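PDB 3EOF: putative oxidoreductase from Bacteroides fragilis NCTC 9343, which probably acts as an FMN-dependent oxidoreductase of the nitroreductase family, binding flavin mononucleotide in pockets of a two-chain assembly. Local coordinates for residues Gln17-Pro22 and Val48-Glu53; Val73-Cys78 and Gln115-Leu120; Ala196-Glu199 and Glu203-Leu206; Lys205-Glu210 and Gln218-Val223. All coordinates share one frame; numbering follows the deposited sequence.

Contact 1: residues Gln17-Pro22 and Val48-Glu53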
loop_
_atom_site.group_PDB
_atom_site.type_symbol
_atom_site.label_atom_id
_atom_site.label_comp_id
_atom_site.label_asym_id
_atom_site.label_seq_id
_atom_site.Cartn_x
_atom_site.Cartn_y
_atom_site.Cartn_z
ATOM N N GLN A 17 -13.434 -24.725 -8.597
ATOM C CA GLN A 17 -14.536 -24.364 -9.475
ATOM C C GLN A 17 -15.690 -24.142 -8.532
ATOM O O GLN A 17 -16.529 -25.033 -8.376
ATOM C CB GLN A 17 -14.903 -25.543 -10.394
ATOM C CG GLN A 17 -13.874 -25.881 -11.428
ATOM C CD GLN A 17 -13.851 -24.857 -12.532
ATOM O OE1 GLN A 17 -14.852 -24.667 -13.237
ATOM N NE2 GLN A 17 -12.709 -24.199 -12.706
ATOM N N LYS A 18 -15.712 -22.979 -7.895
ATOM C CA LYS A 18 -16.704 -22.605 -6.895
ATOM C C LYS A 18 -16.684 -21.086 -6.889
ATOM O O LYS A 18 -15.631 -20.479 -6.743
ATOM C CB LYS A 18 -16.326 -23.156 -5.529
ATOM C CG LYS A 18 -17.206 -22.697 -4.372
ATOM C CD LYS A 18 -16.753 -23.383 -3.090
ATOM C CE LYS A 18 -17.477 -22.901 -1.824
ATOM N NZ LYS A 18 -18.911 -22.812 -2.063
ATOM N N ASP A 19 -17.845 -20.476 -7.092
ATOM C CA ASP A 19 -17.943 -19.028 -7.194
ATOM C C ASP A 19 -17.926 -18.370 -5.806
ATOM O O ASP A 19 -18.185 -19.018 -4.805
ATOM C CB ASP A 19 -19.210 -18.667 -7.976
ATOM C CG ASP A 19 -19.153 -17.254 -8.580
ATOM O OD1 ASP A 19 -18.090 -16.575 -8.571
ATOM O OD2 ASP A 19 -20.193 -16.815 -9.086
ATOM N N ILE A 20 -17.540 -17.096 -5.765
ATOM C CA ILE A 20 -17.608 -16.290 -4.555
ATOM C C ILE A 20 -18.954 -15.569 -4.727
ATOM O O ILE A 20 -19.183 -14.937 -5.744
ATOM C CB ILE A 20 -16.426 -15.281 -4.453
ATOM C CG1 ILE A 20 -15.055 -16.016 -4.577
ATOM C CG2 ILE A 20 -16.533 -14.439 -3.159
ATOM C CD1 ILE A 20 -13.809 -15.100 -4.583
ATOM N N THR A 21 -19.859 -15.682 -3.767
ATOM C CA THR A 21 -21.136 -14.999 -3.901
ATOM C C THR A 21 -20.966 -13.481 -3.855
ATOM O O THR A 21 -19.995 -12.967 -3.280
ATOM C CB THR A 21 -22.112 -15.332 -2.763
ATOM O OG1 THR A 21 -21.562 -14.866 -1.525
ATOM C CG2 THR A 21 -22.400 -16.840 -2.679
ATOM N N PRO A 22 -21.895 -12.748 -4.493
ATOM C CA PRO A 22 -21.889 -11.291 -4.305
ATOM C C PRO A 22 -21.954 -10.891 -2.809
ATOM O O PRO A 22 -21.212 -10.016 -2.388
ATOM C CB PRO A 22 -23.139 -10.828 -5.080
ATOM C CG PRO A 22 -23.346 -11.897 -6.127
ATOM C CD PRO A 22 -22.922 -13.185 -5.462
ATOM N N VAL A 48 -14.492 -4.954 -10.254
ATOM C CA VAL A 48 -14.773 -6.380 -10.034
ATOM C C VAL A 48 -15.045 -7.024 -11.400
ATOM O O VAL A 48 -15.984 -6.651 -12.081
ATOM C CB VAL A 48 -15.995 -6.590 -9.111
ATOM C CG1 VAL A 48 -16.324 -8.099 -8.954
ATOM C CG2 VAL A 48 -15.753 -5.893 -7.724
ATOM N N THR A 49 -14.149 -7.944 -11.786
ATOM C CA THR A 49 -14.204 -8.745 -12.991
ATOM C C THR A 49 -14.559 -10.216 -12.716
ATOM O O THR A 49 -13.807 -10.950 -12.119
ATOM C CB THR A 49 -12.870 -8.666 -13.680
ATOM O OG1 THR A 49 -12.627 -7.282 -13.980
ATOM C CG2 THR A 49 -12.802 -9.554 -14.925
ATOM N N ARG A 50 -15.732 -10.620 -13.167
ATOM C CA ARG A 50 -16.234 -11.979 -12.993
ATOM C C ARG A 50 -16.489 -12.663 -14.343
ATOM O O ARG A 50 -16.344 -13.864 -14.453
ATOM C CB ARG A 50 -17.542 -11.945 -12.206
ATOM C CG ARG A 50 -17.431 -11.535 -10.764
ATOM C CD ARG A 50 -18.819 -11.537 -10.228
ATOM N NE ARG A 50 -18.951 -11.357 -8.793
ATOM C CZ ARG A 50 -18.859 -12.327 -7.896
ATOM N NH1 ARG A 50 -18.537 -13.562 -8.262
ATOM N NH2 ARG A 50 -19.029 -12.041 -6.614
ATOM N N ASP A 51 -16.833 -11.878 -15.360
ATOM C CA ASP A 51 -17.121 -12.390 -16.687
ATOM C C ASP A 51 -15.905 -13.043 -17.336
ATOM O O ASP A 51 -14.818 -12.477 -17.309
ATOM C CB ASP A 51 -17.614 -11.261 -17.595
ATOM C CG ASP A 51 -18.030 -11.762 -18.968
ATOM O OD1 ASP A 51 -18.978 -12.582 -19.025
ATOM O OD2 ASP A 51 -17.419 -11.350 -19.979
ATOM N N ALA A 52 -16.123 -14.196 -17.981
ATOM C CA ALA A 52 -15.053 -14.968 -18.616
ATOM C C ALA A 52 -14.362 -14.235 -19.727
ATOM O O ALA A 52 -13.131 -14.309 -19.835
ATOM C CB ALA A 52 -15.567 -16.336 -19.147
ATOM N N GLU A 53 -15.120 -13.559 -20.589
ATOM C CA GLU A 53 -14.472 -12.812 -21.695
ATOM C C GLU A 53 -13.756 -11.585 -21.150
ATOM O O GLU A 53 -12.815 -11.118 -21.755
ATOM C CB GLU A 53 -15.448 -12.392 -22.806
ATOM C CG GLU A 53 -14.771 -11.557 -23.962
HETATM O O HOH W 1 -17.413 -15.055 -10.482
#

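Contact 2: residues Val73-Cys78 and Gln115-Leu120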
loop_
_atom_site.group_PDB
_atom_site.type_symbol
_atom_site.label_atom_id
_atom_site.label_comp_id
_atom_site.label_asym_id
_atom_site.label_seq_id
_atom_site.Cartn_x
_atom_site.Cartn_y
_atom_site.Cartn_z
ATOM N N VAL A 73 -13.091 -14.495 -9.341
ATOM C CA VAL A 73 -13.075 -13.033 -9.202
ATOM C C VAL A 73 -11.656 -12.490 -9.377
ATOM O O VAL A 73 -10.687 -13.037 -8.832
ATOM C CB VAL A 73 -13.623 -12.592 -7.801
ATOM C CG1 VAL A 73 -13.578 -11.108 -7.681
ATOM C CG2 VAL A 73 -15.052 -13.147 -7.580
ATOM N N VAL A 74 -11.563 -11.426 -10.172
ATOM C CA VAL A 74 -10.346 -10.646 -10.398
ATOM C C VAL A 74 -10.722 -9.233 -9.991
ATOM O O VAL A 74 -11.703 -8.672 -10.489
ATOM C CB VAL A 74 -9.863 -10.693 -11.876
ATOM C CG1 VAL A 74 -8.580 -9.884 -12.063
ATOM C CG2 VAL A 74 -9.658 -12.137 -12.272
ATOM N N LEU A 75 -9.980 -8.691 -9.030
ATOM C CA LEU A 75 -10.227 -7.353 -8.517
ATOM C C LEU A 75 -9.098 -6.455 -8.864
ATOM O O LEU A 75 -7.976 -6.758 -8.506
ATOM C CB LEU A 75 -10.337 -7.372 -7.010
ATOM C CG LEU A 75 -11.451 -8.195 -6.385
ATOM C CD1 LEU A 75 -11.250 -8.134 -4.883
ATOM C CD2 LEU A 75 -12.851 -7.680 -6.798
ATOM N N THR A 76 -9.394 -5.385 -9.611
ATOM C CA THR A 76 -8.419 -4.353 -9.973
ATOM C C THR A 76 -8.643 -3.176 -9.034
ATOM O O THR A 76 -9.669 -2.487 -9.131
ATOM C CB THR A 76 -8.541 -3.935 -11.448
ATOM O OG1 THR A 76 -8.375 -5.091 -12.286
ATOM C CG2 THR A 76 -7.490 -2.876 -11.812
ATOM N N PHE A 77 -7.710 -3.004 -8.082
ATOM C CA PHE A 77 -7.712 -1.876 -7.146
ATOM C C PHE A 77 -7.081 -0.635 -7.808
ATOM O O PHE A 77 -5.895 -0.605 -8.127
ATOM C CB PHE A 77 -6.979 -2.256 -5.878
ATOM C CG PHE A 77 -7.642 -3.362 -5.124
ATOM C CD1 PHE A 77 -7.322 -4.691 -5.384
ATOM C CD2 PHE A 77 -8.585 -3.080 -4.156
ATOM C CE1 PHE A 77 -7.912 -5.700 -4.704
ATOM C CE2 PHE A 77 -9.184 -4.079 -3.474
ATOM C CZ PHE A 77 -8.844 -5.423 -3.758
ATOM N N CYS A 78 -7.900 0.396 -7.996
ATOM C CA CYS A 78 -7.491 1.627 -8.643
ATOM C C CYS A 78 -7.416 2.849 -7.728
ATOM O O CYS A 78 -8.333 3.088 -6.912
ATOM C CB CYS A 78 -8.495 1.961 -9.747
ATOM S SG CYS A 78 -8.724 0.631 -10.892
ATOM N N GLN A 115 -4.916 -4.740 0.679
ATOM C CA GLN A 115 -4.364 -5.643 1.679
ATOM C C GLN A 115 -5.333 -5.910 2.829
ATOM O O GLN A 115 -5.304 -6.988 3.385
ATOM C CB GLN A 115 -3.048 -5.113 2.197
ATOM C CG GLN A 115 -2.334 -6.038 3.148
ATOM C CD GLN A 115 -2.075 -7.434 2.587
ATOM O OE1 GLN A 115 -1.807 -7.639 1.404
ATOM N NE2 GLN A 115 -2.117 -8.389 3.464
ATOM N N THR A 116 -6.212 -4.975 3.170
ATOM C CA THR A 116 -7.228 -5.250 4.205
ATOM C C THR A 116 -8.138 -6.313 3.613
ATOM O O THR A 116 -8.427 -7.313 4.245
ATOM C CB THR A 116 -7.999 -3.995 4.671
ATOM O OG1 THR A 116 -7.072 -3.005 5.136
ATOM C CG2 THR A 116 -8.935 -4.340 5.806
ATOM N N PHE A 117 -8.534 -6.125 2.366
ATOM C CA PHE A 117 -9.353 -7.116 1.674
ATOM C C PHE A 117 -8.695 -8.483 1.649
ATOM O O PHE A 117 -9.327 -9.452 2.045
ATOM C CB PHE A 117 -9.661 -6.695 0.229
ATOM C CG PHE A 117 -10.286 -7.786 -0.565
ATOM C CD1 PHE A 117 -11.634 -8.066 -0.438
ATOM C CD2 PHE A 117 -9.503 -8.586 -1.406
ATOM C CE1 PHE A 117 -12.195 -9.143 -1.136
ATOM C CE2 PHE A 117 -10.048 -9.653 -2.085
ATOM C CZ PHE A 117 -11.387 -9.931 -1.967
ATOM N N CYS A 118 -7.449 -8.561 1.156
ATOM C CA CYS A 118 -6.719 -9.845 1.084
ATOM C C CYS A 118 -6.678 -10.582 2.424
ATOM O O CYS A 118 -6.857 -11.774 2.476
ATOM C CB CYS A 118 -5.331 -9.664 0.542
ATOM S SG CYS A 118 -5.371 -9.301 -1.208
ATOM N N THR A 119 -6.438 -9.852 3.496
ATOM C CA THR A 119 -6.445 -10.395 4.850
ATOM C C THR A 119 -7.810 -10.915 5.299
ATOM O O THR A 119 -7.931 -11.963 5.972
ATOM C CB THR A 119 -5.983 -9.299 5.811
ATOM O OG1 THR A 119 -4.685 -8.849 5.396
ATOM C CG2 THR A 119 -5.918 -9.794 7.212
ATOM N N LEU A 120 -8.845 -10.166 4.965
ATOM C CA LEU A 120 -10.216 -10.548 5.283
ATOM C C LEU A 120 -10.630 -11.747 4.431
ATOM O O LEU A 120 -11.262 -12.658 4.922
ATOM C CB LEU A 120 -11.172 -9.374 5.091
ATOM C CG LEU A 120 -11.055 -8.266 6.147
ATOM C CD1 LEU A 120 -11.849 -7.064 5.698
ATOM C CD2 LEU A 120 -11.515 -8.685 7.529
#

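Contact 3: residues Ala196-Glu199 and Glu203-Leu206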
loop_
_atom_site.group_PDB
_atom_site.type_symbol
_atom_site.label_atom_id
_atom_site.label_comp_id
_atom_site.label_asym_id
_atom_site.label_seq_id
_atom_site.Cartn_x
_atom_site.Cartn_y
_atom_site.Cartn_z
ATOM N N ALA A 196 21.388 -16.785 4.327
ATOM C CA ALA A 196 21.869 -18.158 4.424
ATOM C C ALA A 196 20.752 -19.198 4.305
ATOM O O ALA A 196 20.778 -20.107 3.466
ATOM C CB ALA A 196 22.624 -18.342 5.748
ATOM N N TYR A 197 19.752 -19.056 5.149
ATOM C CA TYR A 197 18.607 -19.960 5.141
ATOM C C TYR A 197 17.887 -19.939 3.803
ATOM O O TYR A 197 17.605 -20.974 3.217
ATOM C CB TYR A 197 17.630 -19.583 6.261
ATOM C CG TYR A 197 16.422 -20.477 6.272
ATOM C CD1 TYR A 197 16.509 -21.780 6.778
ATOM C CD2 TYR A 197 15.214 -20.056 5.734
ATOM C CE1 TYR A 197 15.422 -22.640 6.743
ATOM C CE2 TYR A 197 14.114 -20.888 5.725
ATOM C CZ TYR A 197 14.229 -22.190 6.231
ATOM O OH TYR A 197 13.154 -23.042 6.226
ATOM N N LYS A 198 17.587 -18.759 3.299
ATOM C CA LYS A 198 16.923 -18.654 1.992
ATOM C C LYS A 198 17.681 -19.402 0.900
ATOM O O LYS A 198 17.088 -20.123 0.107
ATOM C CB LYS A 198 16.737 -17.175 1.605
ATOM C CG LYS A 198 16.016 -16.921 0.267
ATOM C CD LYS A 198 15.948 -15.428 -0.110
ATOM C CE LYS A 198 15.081 -14.614 0.904
ATOM N NZ LYS A 198 13.636 -15.031 0.863
ATOM N N GLU A 199 18.999 -19.267 0.898
ATOM C CA GLU A 199 19.855 -19.901 -0.122
ATOM C C GLU A 199 19.997 -21.416 -0.014
ATOM O O GLU A 199 20.323 -22.076 -0.981
ATOM C CB GLU A 199 21.240 -19.245 -0.124
ATOM C CG GLU A 199 21.145 -17.835 -0.560
ATOM C CD GLU A 199 22.470 -17.152 -0.687
ATOM O OE1 GLU A 199 23.403 -17.484 0.073
ATOM O OE2 GLU A 199 22.564 -16.297 -1.586
ATOM N N GLU A 203 14.000 -25.070 -3.387
ATOM C CA GLU A 203 13.279 -24.246 -4.389
ATOM C C GLU A 203 14.190 -23.203 -5.034
ATOM O O GLU A 203 14.128 -22.956 -6.235
ATOM C CB GLU A 203 12.139 -23.421 -3.740
ATOM C CG GLU A 203 11.234 -24.108 -2.775
ATOM C CD GLU A 203 11.766 -24.136 -1.353
ATOM O OE1 GLU A 203 11.479 -23.219 -0.539
ATOM O OE2 GLU A 203 12.416 -25.135 -1.048
ATOM N N ASN A 204 14.990 -22.555 -4.183
ATOM C CA ASN A 204 15.876 -21.474 -4.583
ATOM C C ASN A 204 17.058 -22.012 -5.343
ATOM O O ASN A 204 17.462 -21.429 -6.327
ATOM C CB ASN A 204 16.277 -20.603 -3.376
ATOM C CG ASN A 204 15.145 -19.730 -2.902
ATOM O OD1 ASN A 204 14.415 -19.178 -3.713
ATOM N ND2 ASN A 204 15.007 -19.568 -1.600
ATOM N N LYS A 205 17.608 -23.126 -4.885
ATOM C CA LYS A 205 18.681 -23.795 -5.620
ATOM C C LYS A 205 18.143 -24.205 -7.013
ATOM O O LYS A 205 18.808 -24.052 -8.004
ATOM C CB LYS A 205 19.243 -24.969 -4.795
ATOM C CG LYS A 205 20.069 -24.492 -3.544
ATOM C CD LYS A 205 20.557 -25.634 -2.602
ATOM C CE LYS A 205 19.366 -26.442 -2.028
ATOM N NZ LYS A 205 19.678 -27.554 -1.039
ATOM N N LEU A 206 16.902 -24.666 -7.075
ATOM C CA LEU A 206 16.281 -25.052 -8.345
ATOM C C LEU A 206 16.070 -23.818 -9.207
ATOM O O LEU A 206 16.334 -23.842 -10.396
ATOM C CB LEU A 206 14.947 -25.825 -8.129
ATOM C CG LEU A 206 14.320 -26.376 -9.420
ATOM C CD1 LEU A 206 15.268 -27.352 -10.081
ATOM C CD2 LEU A 206 12.956 -27.011 -9.191
HETATM O O HOH W 2 12.929 -17.675 -1.064
#

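Contact 4: residues Lys205-Glu210 and Gln218-Val223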
loop_
_atom_site.group_PDB
_atom_site.type_symbol
_atom_site.label_atom_id
_atom_site.label_comp_id
_atom_site.label_asym_id
_atom_site.label_seq_id
_atom_site.Cartn_x
_atom_site.Cartn_y
_atom_site.Cartn_z
ATOM N N LYS A 205 17.608 -23.126 -4.885
ATOM C CA LYS A 205 18.681 -23.795 -5.620
ATOM C C LYS A 205 18.143 -24.205 -7.013
ATOM O O LYS A 205 18.808 -24.052 -8.004
ATOM C CB LYS A 205 19.243 -24.969 -4.795
ATOM C CG LYS A 205 20.069 -24.492 -3.544
ATOM C CD LYS A 205 20.557 -25.634 -2.602
ATOM C CE LYS A 205 19.366 -26.442 -2.028
ATOM N NZ LYS A 205 19.678 -27.554 -1.039
ATOM N N LEU A 206 16.902 -24.666 -7.075
ATOM C CA LEU A 206 16.281 -25.052 -8.345
ATOM C C LEU A 206 16.070 -23.818 -9.207
ATOM O O LEU A 206 16.334 -23.842 -10.396
ATOM C CB LEU A 206 14.947 -25.825 -8.129
ATOM C CG LEU A 206 14.320 -26.376 -9.420
ATOM C CD1 LEU A 206 15.268 -27.352 -10.081
ATOM C CD2 LEU A 206 12.956 -27.011 -9.191
ATOM N N PHE A 207 15.610 -22.736 -8.595
ATOM C CA PHE A 207 15.384 -21.475 -9.291
ATOM C C PHE A 207 16.664 -20.974 -9.978
ATOM O O PHE A 207 16.637 -20.552 -11.129
ATOM C CB PHE A 207 14.863 -20.476 -8.270
ATOM C CG PHE A 207 14.236 -19.268 -8.846
ATOM C CD1 PHE A 207 13.282 -19.369 -9.853
ATOM C CD2 PHE A 207 14.509 -18.017 -8.313
ATOM C CE1 PHE A 207 12.662 -18.217 -10.364
ATOM C CE2 PHE A 207 13.886 -16.869 -8.820
ATOM C CZ PHE A 207 12.948 -16.981 -9.835
ATOM N N ILE A 208 17.792 -21.088 -9.287
ATOM C CA ILE A 208 19.108 -20.701 -9.840
ATOM C C ILE A 208 19.520 -21.613 -10.988
ATOM O O ILE A 208 19.992 -21.171 -12.048
ATOM C CB ILE A 208 20.212 -20.799 -8.733
ATOM C CG1 ILE A 208 19.987 -19.783 -7.612
ATOM C CG2 ILE A 208 21.594 -20.633 -9.323
ATOM C CD1 ILE A 208 20.781 -20.108 -6.286
ATOM N N GLU A 209 19.365 -22.908 -10.759
ATOM C CA GLU A 209 19.779 -23.904 -11.729
ATOM C C GLU A 209 18.959 -23.793 -13.022
ATOM O O GLU A 209 19.511 -23.697 -14.125
ATOM C CB GLU A 209 19.715 -25.298 -11.065
ATOM C CG GLU A 209 20.304 -26.471 -11.836
ATOM C CD GLU A 209 19.265 -27.462 -12.432
ATOM O OE1 GLU A 209 18.136 -27.586 -11.885
ATOM O OE2 GLU A 209 19.612 -28.164 -13.422
ATOM N N GLU A 210 17.644 -23.727 -12.876
ATOM C CA GLU A 210 16.769 -23.675 -14.023
ATOM C C GLU A 210 16.830 -22.335 -14.757
ATOM O O GLU A 210 16.221 -22.194 -15.820
ATOM C CB GLU A 210 15.341 -24.087 -13.637
ATOM C CG GLU A 210 14.562 -23.157 -12.740
ATOM C CD GLU A 210 13.232 -23.771 -12.272
ATOM O OE1 GLU A 210 12.929 -24.939 -12.638
ATOM O OE2 GLU A 210 12.509 -23.076 -11.523
ATOM N N GLN A 218 21.165 -13.157 -9.008
ATOM C CA GLN A 218 21.322 -13.065 -10.451
ATOM C C GLN A 218 20.025 -13.412 -11.168
ATOM O O GLN A 218 19.764 -12.876 -12.240
ATOM C CB GLN A 218 22.430 -13.969 -10.951
ATOM C CG GLN A 218 23.816 -13.481 -10.580
ATOM C CD GLN A 218 24.877 -14.526 -10.744
ATOM O OE1 GLN A 218 24.588 -15.684 -11.018
ATOM N NE2 GLN A 218 26.119 -14.128 -10.587
ATOM N N VAL A 219 19.207 -14.294 -10.587
ATOM C CA VAL A 219 17.957 -14.654 -11.243
ATOM C C VAL A 219 17.076 -13.408 -11.239
ATOM O O VAL A 219 16.398 -13.093 -12.213
ATOM C CB VAL A 219 17.260 -15.815 -10.556
ATOM C CG1 VAL A 219 15.936 -16.130 -11.273
ATOM C CG2 VAL A 219 18.194 -17.051 -10.529
ATOM N N PHE A 220 17.088 -12.689 -10.132
ATOM C CA PHE A 220 16.304 -11.475 -10.057
ATOM C C PHE A 220 16.776 -10.331 -10.932
ATOM O O PHE A 220 15.966 -9.673 -11.575
ATOM C CB PHE A 220 16.217 -11.027 -8.613
ATOM C CG PHE A 220 15.380 -11.928 -7.784
ATOM C CD1 PHE A 220 14.021 -11.743 -7.710
ATOM C CD2 PHE A 220 15.937 -12.971 -7.096
ATOM C CE1 PHE A 220 13.249 -12.584 -6.995
ATOM C CE2 PHE A 220 15.148 -13.802 -6.343
ATOM C CZ PHE A 220 13.814 -13.614 -6.300
ATOM N N THR A 221 18.087 -10.090 -10.944
ATOM C CA THR A 221 18.669 -8.980 -11.676
ATOM C C THR A 221 18.777 -9.269 -13.163
ATOM O O THR A 221 18.635 -8.368 -13.970
ATOM C CB THR A 221 20.106 -8.655 -11.169
ATOM O OG1 THR A 221 20.992 -9.747 -11.460
ATOM C CG2 THR A 221 20.119 -8.410 -9.665
ATOM N N ASP A 222 19.040 -10.518 -13.522
ATOM C CA ASP A 222 19.217 -10.874 -14.932
ATOM C C ASP A 222 17.975 -11.346 -15.683
ATOM O O ASP A 222 17.906 -11.241 -16.922
ATOM C CB ASP A 222 20.310 -11.938 -15.059
ATOM C CG ASP A 222 21.675 -11.474 -14.516
ATOM O OD1 ASP A 222 21.808 -10.326 -13.998
ATOM O OD2 ASP A 222 22.622 -12.283 -14.593
ATOM N N VAL A 223 17.012 -11.893 -14.956
ATOM C CA VAL A 223 15.837 -12.507 -15.573
ATOM C C VAL A 223 14.504 -11.890 -15.141
ATOM O O VAL A 223 13.741 -11.424 -15.970
ATOM C CB VAL A 223 15.815 -14.051 -15.248
ATOM C CG1 VAL A 223 14.570 -14.696 -15.811
ATOM C CG2 VAL A 223 17.097 -14.743 -15.752
#

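Contact 1: residues Gln17-Pro22 and Val48-Glu53
Arg50 brings the edge of its guanidinium up to residues Asp19-Pro22, where NH1 and NH2 together take hold of the backbone carbonyl of Ile20. The grip is end-on, with Arg50 NH1 2.9 Å and Arg50 NH2 3.0 Å from Ile20 O. Two nitrogens sharing one acceptor cannot both aim straight at it, and the NH1 bond is accordingly bent to 144°. NH1 lies in the carbonyl plane, whereas NH2 stands above it.

NH1 also forms a salt bridge to Asp19 OD1, with Arg50 NH1 3.1 Å from Asp19 OD1. Here the carboxylate and guanidinium planes are almost perpendicular (85°), and OD1 is the nearer of the two carboxylate oxygens. Asp19 reaches this place by swinging CG anti to its backbone N (chi1 -159°), while Arg50 arrives with its chain extended from CG to NE. A water placed between them appears to bridge the pair, though it sits unusually close to Asp19 OD1.

In the nitroreductase fold this joins the end of strand 44-49 to the loop entering helix 22-32, whose N-cap Thr21 uses OG1 to accept from Leu24 N. Strand 44-49 is one of the two edge strands of the sheet within the chain, and Val48 pairs in parallel with a strand of the second subunit. Glu181 of that subunit, through OE2, accepts from the backbone N of both Arg50 and Asp51.

Contact 2: residues Val73-Cys78 and Gln115-Leu120
Leu75 and Phe117 meet at about a right angle, methyl against ring: Leu75 CD1 sits over one face of the Phe117 ring, 3.7 Å from its centroid and 27° off the ring normal. This is a CH-pi contact displaced toward the rim, and the methyl is nearest Phe117 CE2 and CZ, both 3.4 Å from Leu75 CD1. Phe77, two residues along the strand, also crosses Phe117 roughly at right angles, but here an edge does the touching. Phe77 CZ comes within 4.0 Å of Phe117 CD2 and approaches that ring obliquely.

Alternation along strand 73-80 turns both Leu75 and Phe77 toward helix 100-123, which packs here against the antiparallel sheet of the nitroreductase fold. From the helix, Phe117 extends its ring toward the strand with CG anti to the backbone N (chi1 170°). Leu28 and Ser32 of helix 22-32 also touch that ring.

Within the helix, Gln115 O accepts from both Thr119 N and Thr119 OG1, the hydroxyl lying 2.8 Å from Gln115 O, and the two donors come from opposite faces of the carbonyl plane. Gln115 OE1 bonds to the hydroxyl of Tyr130, a residue of the FMN pocket, and Thr119 packs on Thr119 of the second subunit.

Contact 3: residues Ala196-Glu199 and Glu203-Leu206
Asn204 contributes the most surface here, and its amide nitrogen does most of the work. Asn204 ND2 donates to the backbone oxygen of Lys198 over 2.7 Å, in a fairly straight bond (153°) that reaches the oxygen from above the carbonyl plane. The side chain enters with CG anti to the carbonyl carbon (chi1 -73°), which points the amide back at the preceding helix. ND2 also gives a hydrogen bond to a water, 2.9 Å from Asn204 ND2, and that water accepts a weak one from Lys198 NZ.

Lys198, the next largest contributor, passes its aliphatic stem beside the amide, with Lys198 CG 3.4 Å from Asn204 ND2. Its chain then bends at the last two torsions, and the ammonium makes a salt bridge with Asp170, which directly precedes the FMN-binding Arg171. Glu199 takes part through its backbone: Glu199 O lies 3.5 Å from Lys205 CG. Its carboxylate turns away, and Glu199 OE2 makes a salt bridge to Arg91 and a hydrogen bond with the Tyr87 hydroxyl, both of the second subunit.

The contact thus closes the corner between helices 188-200 and 202-209, separated by a very short link. A side-chain amide supplies a donor to a carbonyl near the C-terminal end of the first helix. The direct polar link is a single neutral hydrogen bond, supplemented by a water, and the charged groups of Lys198 and Glu199 find their ionic partners outside the two segments.

Contact 4: residues Lys205-Glu210 and Gln218-Val223
Gln218 OE1 is gripped by the backbone N-H groups of Glu214 and Thr215; the next residue after Gln218, Val219, rests its CG1 methyl on the ring of Phe207. That polar clasp lies at the start of helix 216-224, and the contact beside it is wholly apolar.

Val219 CG1 stands over one face of the Phe207 ring, 3.6 Å from its centroid and 27° off the normal, a CH-pi contact shifted toward the rim. Its shortest approach, 3.3 Å, is between Val219 CG1 and Phe207 CE2. The two branches of the valine divide the work. CG1, anti to the backbone N, covers the ring, while Val219 CG2 turns to the backbone of the opposite helix, 3.8 Å from Ile208 CA.

Phe207 also has an aromatic neighbour, Phe220. The edge of Phe207 is directed at the face of Phe220 in an offset edge-to-face pair, with centroids 5.9 Å apart and planes inclined at 67°. One ring thus offers a face to the valine and an edge to the phenylalanine, and both partners lie on the same helix.

The axes of helix segments 205-209 and 218-223 run in broadly the same direction, 36° apart, with a closest approach of 10.4 Å. Leu216 extends the apolar seam by touching both Phe207 and Ile208. Phe220 in addition meets Phe84 of the second subunit edge-to-face and packs on Gly39 of that subunit, an FMN-pocket position, so helix 216-224 touches both helix 202-209 and the second subunit.

Overall arrangement
Contact 2 is the buried one, an apolar joint between strand 73-80 of the sheet and helix 100-123, whereas contact 1 lies at the surface and relies on charge and a shared carbonyl. The two nevertheless touch: strands 44-49 and 73-80 are neighbours, and Ile20 and Arg50 pack on Val73. Contacts 3 and 4 form a separate, partly buried pair with centres about 10 Å apart, both using helix 202-209 and sharing Lys205 and Leu206. One fastens that helix to its predecessor by a hydrogen bond from a side-chain amide, the other to its successor by rings and methyls. About 17 Å separates the nearest atoms of contacts 2 and 3, yet all four contacts touch the second subunit.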